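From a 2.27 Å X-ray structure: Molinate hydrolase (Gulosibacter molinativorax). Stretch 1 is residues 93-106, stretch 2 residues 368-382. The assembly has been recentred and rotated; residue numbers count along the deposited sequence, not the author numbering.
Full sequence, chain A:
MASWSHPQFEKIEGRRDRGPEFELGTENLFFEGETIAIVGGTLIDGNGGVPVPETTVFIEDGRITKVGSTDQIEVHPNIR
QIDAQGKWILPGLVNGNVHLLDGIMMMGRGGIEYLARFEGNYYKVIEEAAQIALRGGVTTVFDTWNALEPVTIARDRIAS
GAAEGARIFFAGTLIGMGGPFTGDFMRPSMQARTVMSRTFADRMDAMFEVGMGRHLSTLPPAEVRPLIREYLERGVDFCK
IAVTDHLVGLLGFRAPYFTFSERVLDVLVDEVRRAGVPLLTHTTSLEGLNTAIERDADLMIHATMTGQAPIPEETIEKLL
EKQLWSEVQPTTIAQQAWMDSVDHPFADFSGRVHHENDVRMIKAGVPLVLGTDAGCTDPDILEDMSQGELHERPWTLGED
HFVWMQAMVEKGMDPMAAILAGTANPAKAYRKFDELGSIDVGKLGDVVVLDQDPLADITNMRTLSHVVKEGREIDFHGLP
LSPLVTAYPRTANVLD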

# COMPACT_ATOMS: atom_id res chain seq x y z
N LEU A 93 -41.75 -12.90 8.87
CA LEU A 93 -40.38 -13.33 9.11
C LEU A 93 -39.59 -12.22 9.81
O LEU A 93 -39.91 -11.02 9.71
N VAL A 94 -38.55 -12.66 10.51
CA VAL A 94 -37.77 -11.78 11.41
C VAL A 94 -36.30 -12.04 11.28
O VAL A 94 -35.82 -13.19 11.39
N ASN A 95 -35.56 -10.97 11.05
CA ASN A 95 -34.10 -11.07 10.89
C ASN A 95 -33.44 -10.43 12.08
O ASN A 95 -33.57 -9.22 12.30
N GLY A 96 -32.64 -11.22 12.78
CA GLY A 96 -31.98 -10.76 14.02
C GLY A 96 -30.73 -9.92 13.88
O GLY A 96 -30.20 -9.42 14.87
N ASN A 97 -30.23 -9.78 12.66
CA ASN A 97 -29.05 -8.97 12.41
C ASN A 97 -28.88 -8.58 10.97
O ASN A 97 -28.39 -9.35 10.15
N VAL A 98 -29.25 -7.35 10.69
CA VAL A 98 -28.98 -6.73 9.40
C VAL A 98 -28.28 -5.38 9.55
O VAL A 98 -28.15 -4.83 10.64
N HIS A 99 -27.85 -4.84 8.42
CA HIS A 99 -27.29 -3.49 8.35
C HIS A 99 -27.90 -2.77 7.16
O HIS A 99 -27.61 -3.05 5.99
N LEU A 100 -28.74 -1.80 7.48
CA LEU A 100 -29.53 -1.08 6.50
C LEU A 100 -28.75 0.02 5.75
O LEU A 100 -29.20 0.48 4.70
N LEU A 101 -27.61 0.43 6.31
CA LEU A 101 -26.49 0.96 5.51
C LEU A 101 -25.48 -0.17 5.49
O LEU A 101 -25.11 -0.69 6.55
N ASP A 102 -25.03 -0.56 4.31
CA ASP A 102 -24.37 -1.87 4.11
C ASP A 102 -22.96 -1.94 4.67
O ASP A 102 -21.98 -1.60 4.02
N GLY A 103 -22.85 -2.46 5.87
CA GLY A 103 -21.58 -2.48 6.58
C GLY A 103 -20.59 -3.51 6.10
O GLY A 103 -19.36 -3.29 6.14
N ILE A 104 -21.10 -4.66 5.67
CA ILE A 104 -20.21 -5.73 5.17
C ILE A 104 -19.48 -5.22 3.95
O ILE A 104 -18.27 -5.40 3.81
N MET A 105 -20.21 -4.54 3.08
CA MET A 105 -19.58 -3.87 1.92
C MET A 105 -18.42 -3.00 2.35
O MET A 105 -17.33 -3.07 1.82
N MET A 106 -18.66 -2.18 3.35
CA MET A 106 -17.62 -1.23 3.82
C MET A 106 -16.39 -1.89 4.40
O MET A 106 -15.38 -1.26 4.55
N LEU A 368 -30.93 -20.83 19.12
CA LEU A 368 -30.30 -20.21 17.96
C LEU A 368 -31.19 -19.18 17.35
O LEU A 368 -32.38 -19.38 17.18
N VAL A 369 -30.56 -18.11 16.93
CA VAL A 369 -31.24 -16.99 16.28
C VAL A 369 -30.70 -16.70 14.88
O VAL A 369 -29.49 -16.72 14.62
N LEU A 370 -31.62 -16.47 13.95
CA LEU A 370 -31.23 -16.13 12.60
C LEU A 370 -30.72 -14.70 12.55
O LEU A 370 -31.39 -13.76 12.99
N GLY A 371 -29.57 -14.55 11.91
CA GLY A 371 -29.00 -13.23 11.59
C GLY A 371 -27.89 -13.36 10.59
O GLY A 371 -27.25 -14.39 10.51
N THR A 372 -27.67 -12.31 9.80
CA THR A 372 -26.81 -12.43 8.60
C THR A 372 -25.76 -11.37 8.31
O THR A 372 -24.92 -11.57 7.46
N ASP A 373 -25.87 -10.23 8.96
CA ASP A 373 -25.01 -9.07 8.69
C ASP A 373 -25.36 -8.51 7.34
O ASP A 373 -24.61 -7.73 6.78
N ALA A 374 -26.50 -8.91 6.79
CA ALA A 374 -26.77 -8.58 5.39
C ALA A 374 -27.16 -7.16 5.18
O ALA A 374 -27.71 -6.49 6.07
N GLY A 375 -26.88 -6.70 3.98
CA GLY A 375 -27.19 -5.31 3.58
C GLY A 375 -27.60 -5.24 2.13
O GLY A 375 -27.45 -6.18 1.38
N CYS A 376 -28.14 -4.11 1.75
CA CYS A 376 -28.51 -3.87 0.36
C CYS A 376 -27.29 -3.32 -0.37
O CYS A 376 -27.00 -2.11 -0.39
N THR A 377 -26.58 -4.24 -0.99
CA THR A 377 -25.28 -3.96 -1.58
C THR A 377 -25.36 -3.16 -2.87
O THR A 377 -26.21 -3.39 -3.72
N ASP A 378 -24.46 -2.20 -3.00
CA ASP A 378 -24.47 -1.32 -4.16
C ASP A 378 -24.33 -2.15 -5.44
O ASP A 378 -23.44 -3.00 -5.54
N PRO A 379 -25.15 -1.85 -6.45
CA PRO A 379 -25.10 -2.63 -7.72
C PRO A 379 -23.80 -2.56 -8.45
O PRO A 379 -23.40 -3.54 -9.05
N ASP A 380 -23.06 -1.47 -8.32
CA ASP A 380 -21.70 -1.46 -8.91
C ASP A 380 -20.79 -2.50 -8.28
O ASP A 380 -19.93 -3.08 -8.95
N ILE A 381 -20.97 -2.74 -6.99
CA ILE A 381 -20.17 -3.75 -6.27
C ILE A 381 -20.64 -5.17 -6.57
O ILE A 381 -19.85 -6.09 -6.73
N LEU A 382 -21.95 -5.35 -6.62
CA LEU A 382 -22.51 -6.65 -7.06
C LEU A 382 -22.05 -7.01 -8.47
O LEU A 382 -21.68 -8.15 -8.77

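The side chain of Asp-102 (chi1 t) points toward the second stretch; its OD2 bonds across to that stretch, while OD1 bonds within its own. Thr-377 OG1, on an m rotamer, donates to Asp-102 OD2 at 2.8 Å, while Asp-102 OD1 accepts from Met-105 N at 3.1 Å, a capping bond at the start of the short, weakly bonded helix. Asn-97 (t) leaves its CA sideways, yet its amide reaches across, with ND2 donating to Asp-373 OD1 at 2.9 Å; the placement of that oxygen is less certain, because it is modelled too close to the His-99 ring. A weak hydrogen bond of 3.4 Å runs from His-99 ND1 to Asp-373 O. His-99 is an m rotamer, and its backbone N donates to Ala-374 O at 2.9 Å. Water 1 extends the link, donating to His-99 O and accepting from Cys-376 N, each at 2.9 Å.

Glycines permit the close approach: a CB on Gly-96 would clash with Leu-370 O, and one on Gly-375 with Asp-102 CG. At one end Leu-370 CD2 rests 3.8 Å from the amide oxygen Asn-95 OD1; at the other the packing is apolar, Met-105 (t, t, p) pointing toward the second stretch and placing SD 4.1 Å from both Thr-377 CG2 and Ile-381 CG1. Between these ends, Ile-104 (m, m) sets CG1 3.8 Å from Asp-373 CB.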

# COMPACT_ATOMS: atom_id res chain seq x y z
CB LEU A 93 -39.69 -13.78 7.83
CG LEU A 93 -40.42 -14.91 7.09
CD1 LEU A 93 -39.71 -15.30 5.81
CD2 LEU A 93 -40.61 -16.13 7.94
CB VAL A 94 -38.18 -11.99 12.88
CG1 VAL A 94 -37.41 -11.04 13.79
CG2 VAL A 94 -39.68 -11.79 13.07
CB ASN A 95 -33.63 -10.38 9.60
CG ASN A 95 -32.21 -10.78 9.20
OD1 ASN A 95 -31.31 -10.93 10.05
ND2 ASN A 95 -32.00 -10.97 7.89
CB ASN A 97 -27.79 -9.68 12.87
CG ASN A 97 -26.55 -8.82 12.68
OD1 ASN A 97 -26.63 -7.60 12.64
ND2 ASN A 97 -25.41 -9.45 12.58
CB VAL A 98 -30.29 -6.46 8.60
CG1 VAL A 98 -31.10 -7.72 8.49
CG2 VAL A 98 -31.11 -5.35 9.26
CB HIS A 99 -25.79 -3.55 8.24
CG HIS A 99 -25.15 -4.26 9.38
ND1 HIS A 99 -24.42 -5.41 9.24
CD2 HIS A 99 -25.15 -3.98 10.71
CE1 HIS A 99 -24.00 -5.83 10.43
NE2 HIS A 99 -24.42 -4.97 11.33
CB LEU A 100 -30.79 -0.52 7.16
CG LEU A 100 -31.67 -1.66 7.75
CD1 LEU A 100 -32.87 -1.12 8.52
CD2 LEU A 100 -32.19 -2.63 6.67
CB LEU A 101 -25.87 2.20 6.14
CG LEU A 101 -26.70 3.49 6.14
CD1 LEU A 101 -25.93 4.67 6.72
CD2 LEU A 101 -27.14 3.83 4.73
CB ASP A 102 -24.34 -2.24 2.63
CG ASP A 102 -23.91 -3.68 2.39
OD1 ASP A 102 -23.30 -4.32 3.29
OD2 ASP A 102 -24.26 -4.18 1.31
CB ILE A 104 -20.99 -7.02 4.80
CG1 ILE A 104 -21.42 -7.71 6.09
CG2 ILE A 104 -20.17 -7.95 3.93
CD1 ILE A 104 -20.32 -8.44 6.82
CB MET A 105 -20.59 -3.03 1.18
CG MET A 105 -20.12 -2.54 -0.20
SD MET A 105 -21.40 -1.47 -0.90
CE MET A 105 -21.08 -0.10 0.20
CB MET A 106 -18.22 -0.26 4.83
CG MET A 106 -19.19 0.70 4.17
SD MET A 106 -20.06 1.55 5.47
CE MET A 106 -21.64 1.82 4.71
CB LEU A 368 -29.94 -21.29 16.90
CG LEU A 368 -28.81 -22.23 17.31
CD1 LEU A 368 -28.77 -23.51 16.48
CD2 LEU A 368 -27.46 -21.52 17.22
CB VAL A 369 -31.08 -15.73 17.10
CG1 VAL A 369 -31.49 -14.48 16.30
CG2 VAL A 369 -31.92 -15.85 18.36
CB LEU A 370 -32.41 -16.30 11.62
CG LEU A 370 -32.13 -16.06 10.12
CD1 LEU A 370 -33.11 -16.87 9.29
CD2 LEU A 370 -32.24 -14.59 9.72
CB THR A 372 -27.70 -12.45 7.35
OG1 THR A 372 -28.47 -11.24 7.32
CG2 THR A 372 -28.63 -13.67 7.36
CB ASP A 373 -23.49 -9.42 8.76
CG ASP A 373 -22.84 -9.18 10.17
OD1 ASP A 373 -23.34 -8.33 10.96
OD2 ASP A 373 -21.83 -9.86 10.50
CB ALA A 374 -27.84 -9.49 4.83
CB CYS A 376 -29.72 -2.96 0.27
SG CYS A 376 -30.07 -2.51 -1.44
CB THR A 377 -24.53 -5.28 -1.87
OG1 THR A 377 -24.58 -6.07 -0.68
CG2 THR A 377 -23.06 -5.03 -2.23
CB ASP A 378 -23.33 -0.31 -4.08
CG ASP A 378 -23.46 0.81 -5.09
OD1 ASP A 378 -23.01 0.61 -6.24
OD2 ASP A 378 -23.98 1.88 -4.74
CB PRO A 379 -26.18 -2.01 -8.56
CG PRO A 379 -26.53 -0.71 -7.91
CD PRO A 379 -26.23 -0.86 -6.45
CB ASP A 380 -21.01 -0.09 -8.81
CG ASP A 380 -21.46 0.87 -9.86
OD1 ASP A 380 -21.88 0.46 -10.96
OD2 ASP A 380 -21.35 2.08 -9.59
CB ILE A 381 -20.21 -3.51 -4.74
CG1 ILE A 381 -19.48 -2.21 -4.39
CG2 ILE A 381 -19.60 -4.68 -3.96
CD1 ILE A 381 -17.98 -2.36 -4.38
CB LEU A 382 -24.03 -6.62 -7.06
CG LEU A 382 -24.67 -6.54 -5.68
CD1 LEU A 382 -26.19 -6.45 -5.82
CD2 LEU A 382 -24.29 -7.72 -4.81
O HOH W 1 -27.97 -1.77 3.37